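Local coordinates for 7,8-dihydro-6-hydroxymethylpterin pyrophosphokinase-dihydropteroate synthase (Plasmodium falciparum, PDB 6JWS), which probably makes dihydropteroate for folate synthesis, first transferring diphosphate from ATP to 6-hydroxymethyl-7,8-dihydropterin and then coupling the product to 4-aminobenzoate, at residues I49-Y61 against N371-Y384. The protein carries 1 engineered substitution. Residues are numbered along the deposited sequence; the frame is centred on the assembly and turned at random.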
loop_
_atom_site.group_PDB
_atom_site.type_symbol
_atom_site.label_atom_id
_atom_site.label_comp_id
_atom_site.label_asym_id
_atom_site.label_seq_id
_atom_site.Cartn_x
_atom_site.Cartn_y
_atom_site.Cartn_z
ATOM N N ILE B 49 -34.745 1.980 -19.502
ATOM C CA ILE B 49 -35.024 1.787 -18.090
ATOM C C ILE B 49 -33.905 0.984 -17.432
ATOM O O ILE B 49 -34.039 0.639 -16.261
ATOM C CB ILE B 49 -36.381 1.086 -17.871
ATOM C CG1 ILE B 49 -36.480 -0.214 -18.673
ATOM C CG2 ILE B 49 -37.565 2.011 -18.131
ATOM C CD1 ILE B 49 -37.679 -1.045 -18.311
ATOM N N ASN B 50 -32.837 0.648 -18.181
ATOM C CA ASN B 50 -31.669 -0.006 -17.610
ATOM C C ASN B 50 -30.476 0.136 -18.559
ATOM O O ASN B 50 -30.650 0.278 -19.762
ATOM C CB ASN B 50 -31.963 -1.441 -17.143
ATOM C CG ASN B 50 -31.064 -1.868 -15.999
ATOM O OD1 ASN B 50 -30.008 -1.268 -15.760
ATOM N ND2 ASN B 50 -31.461 -2.904 -15.287
ATOM N N THR B 51 -29.260 0.177 -18.002
ATOM C CA THR B 51 -28.030 0.196 -18.769
ATOM C C THR B 51 -26.985 -0.576 -17.976
ATOM O O THR B 51 -27.105 -0.708 -16.763
ATOM C CB THR B 51 -27.493 1.616 -19.015
ATOM O OG1 THR B 51 -27.525 2.402 -17.816
ATOM C CG2 THR B 51 -28.193 2.364 -20.135
ATOM N N SER B 52 -25.967 -1.089 -18.667
ATOM C CA SER B 52 -24.817 -1.702 -18.034
ATOM C C SER B 52 -23.725 -0.638 -17.965
ATOM O O SER B 52 -23.926 0.459 -18.477
ATOM C CB SER B 52 -24.357 -2.872 -18.869
ATOM O OG SER B 52 -23.751 -2.415 -20.084
ATOM N N TYR B 53 -22.574 -0.969 -17.356
ATOM C CA TYR B 53 -21.377 -0.189 -17.597
ATOM C C TYR B 53 -21.022 -0.236 -19.083
ATOM O O TYR B 53 -21.487 -1.072 -19.846
ATOM C CB TYR B 53 -20.224 -0.623 -16.680
ATOM C CG TYR B 53 -20.454 -0.219 -15.246
ATOM C CD1 TYR B 53 -20.234 1.093 -14.831
ATOM C CD2 TYR B 53 -20.973 -1.123 -14.321
ATOM C CE1 TYR B 53 -20.505 1.481 -13.526
ATOM C CE2 TYR B 53 -21.260 -0.749 -13.018
ATOM C CZ TYR B 53 -21.020 0.563 -12.619
ATOM O OH TYR B 53 -21.343 0.966 -11.342
ATOM N N LEU B 54 -20.140 0.671 -19.469
ATOM C CA LEU B 54 -19.418 0.605 -20.719
ATOM C C LEU B 54 -18.220 -0.314 -20.500
ATOM O O LEU B 54 -17.657 -0.321 -19.408
ATOM C CB LEU B 54 -18.931 2.030 -20.977
ATOM C CG LEU B 54 -19.225 2.559 -22.364
ATOM C CD1 LEU B 54 -19.139 4.084 -22.382
ATOM C CD2 LEU B 54 -18.227 1.947 -23.346
ATOM N N TYR B 55 -17.822 -1.061 -21.543
ATOM C CA TYR B 55 -16.707 -1.992 -21.416
ATOM C C TYR B 55 -15.810 -1.950 -22.642
ATOM O O TYR B 55 -16.287 -1.884 -23.766
ATOM C CB TYR B 55 -17.201 -3.420 -21.204
ATOM C CG TYR B 55 -17.852 -3.655 -19.867
ATOM C CD1 TYR B 55 -17.097 -3.991 -18.749
ATOM C CD2 TYR B 55 -19.224 -3.512 -19.713
ATOM C CE1 TYR B 55 -17.701 -4.212 -17.521
ATOM C CE2 TYR B 55 -19.839 -3.743 -18.500
ATOM C CZ TYR B 55 -19.073 -4.086 -17.401
ATOM O OH TYR B 55 -19.692 -4.287 -16.198
ATOM N N GLU B 56 -14.501 -2.008 -22.405
ATOM C CA GLU B 56 -13.558 -2.228 -23.484
ATOM C C GLU B 56 -13.207 -3.712 -23.525
ATOM O O GLU B 56 -12.700 -4.274 -22.551
ATOM C CB GLU B 56 -12.315 -1.386 -23.290
ATOM C CG GLU B 56 -11.172 -1.819 -24.189
ATOM C CD GLU B 56 -9.990 -0.920 -23.933
ATOM O OE1 GLU B 56 -10.042 0.247 -24.377
ATOM O OE2 GLU B 56 -9.063 -1.357 -23.228
ATOM N N THR B 57 -13.487 -4.310 -24.683
ATOM C CA THR B 57 -13.581 -5.749 -24.848
ATOM C C THR B 57 -12.545 -6.231 -25.866
ATOM O O THR B 57 -12.366 -5.635 -26.929
ATOM C CB THR B 57 -15.023 -6.097 -25.234
ATOM O OG1 THR B 57 -15.686 -6.434 -24.015
ATOM C CG2 THR B 57 -15.139 -7.229 -26.229
ATOM N N VAL B 58 -11.863 -7.321 -25.516
ATOM C CA VAL B 58 -11.029 -8.056 -26.458
ATOM C C VAL B 58 -11.820 -9.278 -26.928
ATOM O O VAL B 58 -12.310 -10.046 -26.097
ATOM C CB VAL B 58 -9.676 -8.461 -25.836
ATOM C CG1 VAL B 58 -8.914 -9.441 -26.719
ATOM C CG2 VAL B 58 -8.808 -7.247 -25.531
ATOM N N PRO B 59 -11.986 -9.490 -28.257
ATOM C CA PRO B 59 -12.756 -10.630 -28.769
ATOM C C PRO B 59 -12.274 -12.002 -28.288
ATOM O O PRO B 59 -11.185 -12.135 -27.726
ATOM C CB PRO B 59 -12.651 -10.499 -30.296
ATOM C CG PRO B 59 -12.327 -9.040 -30.520
ATOM C CD PRO B 59 -11.470 -8.633 -29.338
ATOM N N GLU B 60 -13.114 -13.017 -28.529
ATOM C CA GLU B 60 -12.986 -14.347 -27.950
ATOM C C GLU B 60 -11.652 -14.993 -28.327
ATOM O O GLU B 60 -11.022 -15.623 -27.479
ATOM C CB GLU B 60 -14.176 -15.216 -28.371
ATOM C CG GLU B 60 -15.527 -14.636 -27.976
ATOM C CD GLU B 60 -15.985 -14.956 -26.560
ATOM O OE1 GLU B 60 -16.209 -16.149 -26.270
ATOM O OE2 GLU B 60 -16.114 -14.014 -25.749
ATOM N N TYR B 61 -11.229 -14.813 -29.590
ATOM C CA TYR B 61 -10.091 -15.525 -30.160
ATOM C C TYR B 61 -8.791 -15.213 -29.415
ATOM O O TYR B 61 -8.121 -16.131 -28.942
ATOM C CB TYR B 61 -10.029 -15.397 -31.686
ATOM C CG TYR B 61 -10.393 -14.066 -32.299
ATOM C CD1 TYR B 61 -9.432 -13.090 -32.520
ATOM C CD2 TYR B 61 -11.688 -13.804 -32.723
ATOM C CE1 TYR B 61 -9.755 -11.878 -33.114
ATOM C CE2 TYR B 61 -12.029 -12.598 -33.316
ATOM C CZ TYR B 61 -11.058 -11.630 -33.514
ATOM O OH TYR B 61 -11.382 -10.439 -34.098
ATOM N N ASN B 371 -8.517 -8.248 -19.657
ATOM C CA ASN B 371 -8.630 -7.499 -20.900
ATOM C C ASN B 371 -10.091 -7.182 -21.220
ATOM O O ASN B 371 -10.454 -7.018 -22.380
ATOM C CB ASN B 371 -7.987 -8.243 -22.073
ATOM C CG ASN B 371 -6.482 -8.369 -21.962
ATOM O OD1 ASN B 371 -5.810 -7.507 -21.393
ATOM N ND2 ASN B 371 -5.944 -9.446 -22.507
ATOM N N ASN B 372 -10.939 -7.123 -20.198
ATOM C CA ASN B 372 -12.324 -6.731 -20.407
ATOM C C ASN B 372 -12.658 -5.689 -19.343
ATOM O O ASN B 372 -13.083 -6.039 -18.247
ATOM C CB ASN B 372 -13.258 -7.942 -20.417
ATOM C CG ASN B 372 -13.021 -8.837 -21.614
ATOM O OD1 ASN B 372 -13.364 -8.470 -22.733
ATOM N ND2 ASN B 372 -12.417 -9.997 -21.399
ATOM N N LYS B 373 -12.396 -4.421 -19.671
ATOM C CA LYS B 373 -12.266 -3.363 -18.678
ATOM C C LYS B 373 -13.574 -2.587 -18.540
ATOM O O LYS B 373 -14.134 -2.095 -19.530
ATOM C CB LYS B 373 -11.144 -2.407 -19.076
ATOM C CG LYS B 373 -9.750 -3.020 -19.072
ATOM C CD LYS B 373 -8.672 -1.959 -19.182
ATOM C CE LYS B 373 -7.251 -2.490 -19.236
ATOM N NZ LYS B 373 -6.295 -1.368 -19.425
ATOM N N ARG B 374 -14.023 -2.466 -17.284
ATOM C CA ARG B 374 -15.129 -1.594 -16.911
ATOM C C ARG B 374 -14.735 -0.124 -17.109
ATOM O O ARG B 374 -13.663 0.324 -16.687
ATOM C CB ARG B 374 -15.592 -1.935 -15.490
ATOM C CG ARG B 374 -16.809 -1.144 -15.013
ATOM C CD ARG B 374 -17.926 -2.094 -14.640
ATOM N NE ARG B 374 -17.701 -2.656 -13.348
ATOM C CZ ARG B 374 -18.012 -3.875 -12.968
ATOM N NH1 ARG B 374 -18.586 -4.728 -13.797
ATOM N NH2 ARG B 374 -17.714 -4.241 -11.734
ATOM N N ILE B 375 -15.631 0.642 -17.744
ATOM C CA ILE B 375 -15.390 2.051 -18.017
ATOM C C ILE B 375 -16.431 2.903 -17.290
ATOM O O ILE B 375 -17.603 2.542 -17.253
ATOM C CB ILE B 375 -15.452 2.276 -19.540
ATOM C CG1 ILE B 375 -14.203 1.735 -20.246
ATOM C CG2 ILE B 375 -15.701 3.742 -19.872
ATOM C CD1 ILE B 375 -14.388 1.578 -21.751
ATOM N N TYR B 376 -16.007 4.078 -16.784
ATOM C CA TYR B 376 -16.959 5.099 -16.351
ATOM C C TYR B 376 -16.692 6.392 -17.128
ATOM O O TYR B 376 -15.612 6.535 -17.706
ATOM C CB TYR B 376 -16.916 5.301 -14.826
ATOM C CG TYR B 376 -15.674 5.996 -14.325
ATOM C CD1 TYR B 376 -14.500 5.284 -14.145
ATOM C CD2 TYR B 376 -15.649 7.357 -14.035
ATOM C CE1 TYR B 376 -13.349 5.879 -13.662
ATOM C CE2 TYR B 376 -14.494 7.976 -13.564
ATOM C CZ TYR B 376 -13.337 7.231 -13.368
ATOM O OH TYR B 376 -12.163 7.771 -12.914
ATOM N N VAL B 377 -17.657 7.334 -17.124
ATOM C CA VAL B 377 -17.473 8.568 -17.891
ATOM C C VAL B 377 -17.700 9.800 -17.008
ATOM O O VAL B 377 -18.726 9.917 -16.333
ATOM C CB VAL B 377 -18.342 8.598 -19.167
ATOM C CG1 VAL B 377 -18.205 9.909 -19.933
ATOM C CG2 VAL B 377 -18.019 7.433 -20.089
ATOM N N LEU B 378 -16.718 10.703 -16.985
ATOM C CA LEU B 378 -16.836 11.932 -16.213
ATOM C C LEU B 378 -17.452 13.036 -17.062
ATOM O O LEU B 378 -18.283 13.810 -16.586
ATOM C CB LEU B 378 -15.449 12.359 -15.728
ATOM C CG LEU B 378 -14.868 11.507 -14.605
ATOM C CD1 LEU B 378 -13.426 11.897 -14.318
ATOM C CD2 LEU B 378 -15.734 11.624 -13.353
ATOM N N LYS B 379 -16.985 13.145 -18.308
ATOM C CA LYS B 379 -17.448 14.211 -19.179
ATOM C C LYS B 379 -17.854 13.612 -20.525
ATOM O O LYS B 379 -19.025 13.289 -20.734
ATOM C CB LYS B 379 -16.400 15.329 -19.253
ATOM C CG LYS B 379 -16.826 16.570 -20.030
ATOM C CD LYS B 379 -15.693 17.564 -20.299
ATOM C CE LYS B 379 -16.067 18.581 -21.365
ATOM N NZ LYS B 379 -15.228 19.804 -21.311
ATOM N N ASP B 380 -16.868 13.411 -21.404
ATOM C CA ASP B 380 -17.124 12.906 -22.743
ATOM C C ASP B 380 -16.039 11.910 -23.158
ATOM O O ASP B 380 -15.993 11.504 -24.314
ATOM C CB ASP B 380 -17.343 14.051 -23.746
ATOM C CG ASP B 380 -16.244 15.106 -23.798
ATOM O OD1 ASP B 380 -15.103 14.815 -23.349
ATOM O OD2 ASP B 380 -16.531 16.235 -24.295
ATOM N N ARG B 381 -15.182 11.505 -22.213
ATOM C CA ARG B 381 -14.094 10.582 -22.498
ATOM C C ARG B 381 -14.177 9.334 -21.609
ATOM O O ARG B 381 -14.703 9.358 -20.492
ATOM C CB ARG B 381 -12.756 11.315 -22.335
ATOM C CG ARG B 381 -12.058 11.678 -23.638
ATOM C CD ARG B 381 -12.793 12.582 -24.612
ATOM N NE ARG B 381 -12.617 12.149 -25.999
ATOM C CZ ARG B 381 -12.894 12.881 -27.088
ATOM N NH1 ARG B 381 -13.349 14.121 -26.975
ATOM N NH2 ARG B 381 -12.691 12.371 -28.293
ATOM N N ILE B 382 -13.620 8.238 -22.129
ATOM C CA ILE B 382 -13.418 6.971 -21.437
ATOM C C ILE B 382 -12.458 7.137 -20.252
ATOM O O ILE B 382 -11.363 7.677 -20.406
ATOM C CB ILE B 382 -12.857 5.965 -22.462
ATOM C CG1 ILE B 382 -13.927 5.508 -23.450
ATOM C CG2 ILE B 382 -12.147 4.787 -21.813
ATOM C CD1 ILE B 382 -13.318 4.747 -24.616
ATOM N N SER B 383 -12.873 6.652 -19.072
ATOM C CA SER B 383 -11.981 6.431 -17.940
ATOM C C SER B 383 -12.081 4.953 -17.580
ATOM O O SER B 383 -13.182 4.418 -17.486
ATOM C CB SER B 383 -12.352 7.282 -16.727
ATOM O OG SER B 383 -12.135 8.675 -16.933
ATOM N N TYR B 384 -10.941 4.295 -17.396
ATOM C CA TYR B 384 -10.974 2.905 -16.981
ATOM C C TYR B 384 -11.147 2.855 -15.470
ATOM O O TYR B 384 -10.323 3.423 -14.743
ATOM C CB TYR B 384 -9.677 2.189 -17.381
ATOM C CG TYR B 384 -9.469 2.143 -18.870
ATOM C CD1 TYR B 384 -10.239 1.316 -19.668
ATOM C CD2 TYR B 384 -8.567 2.999 -19.486
ATOM C CE1 TYR B 384 -10.098 1.318 -21.041
ATOM C CE2 TYR B 384 -8.390 2.991 -20.859
ATOM C CZ TYR B 384 -9.163 2.148 -21.635
ATOM O OH TYR B 384 -8.987 2.128 -22.987
HETATM O O HOH W 1 -6.965 -0.529 -22.241
#
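Leu54 to Glu56 run antiparallel to Lys373 to Ile375. Glu56 and Lys373 exchange two backbone hydrogen bonds, each 2.9 Å between N of one and O of the other, and Ile375 N reaches Leu54 O at 2.8 Å. On one face of this ladder Arg374 packs against two tyrosines. Arg374 CD presses on the Tyr53 ring, 3.2 Å from Tyr53 CG, and NE lies over a ring face, the guanidinium tilted 34° from it. Bends at chi2 and chi3 bring Arg374 NH1 back beside Tyr55, where it donates in the guanidinium plane to Tyr55 OH at 2.7 Å; Asp335 also binds that hydroxyl, and Glu599 pairs with NH2. On the other face Leu54 CB meets Ile375 CB at 3.8 Å, and Leu54 also packs against Leu34 of helix 30-44. Next to them Glu56, extended with CG anti to its N (chi1 166°), takes a 2.6 Å hydrogen bond from Tyr384 OH on the syn side of OE1, which Tyr164 also binds. Glu56 OE2 instead reaches Lys373 NZ through a water, while Glu387 holds that ammonium directly. Toward Val58 the grip slackens: Asn372 OD1 makes weak bonds to Thr57 OG1 and Val58 N, its ND2 being tied to Ile368 O, and Asn371 is exposed. Strand 372-377, with hairpin partner 382-384, adds to strand 46-57 at the edge of the antiparallel HPPK sheet, just ahead of the first strand, 390-396, of the DHPS TIM barrel.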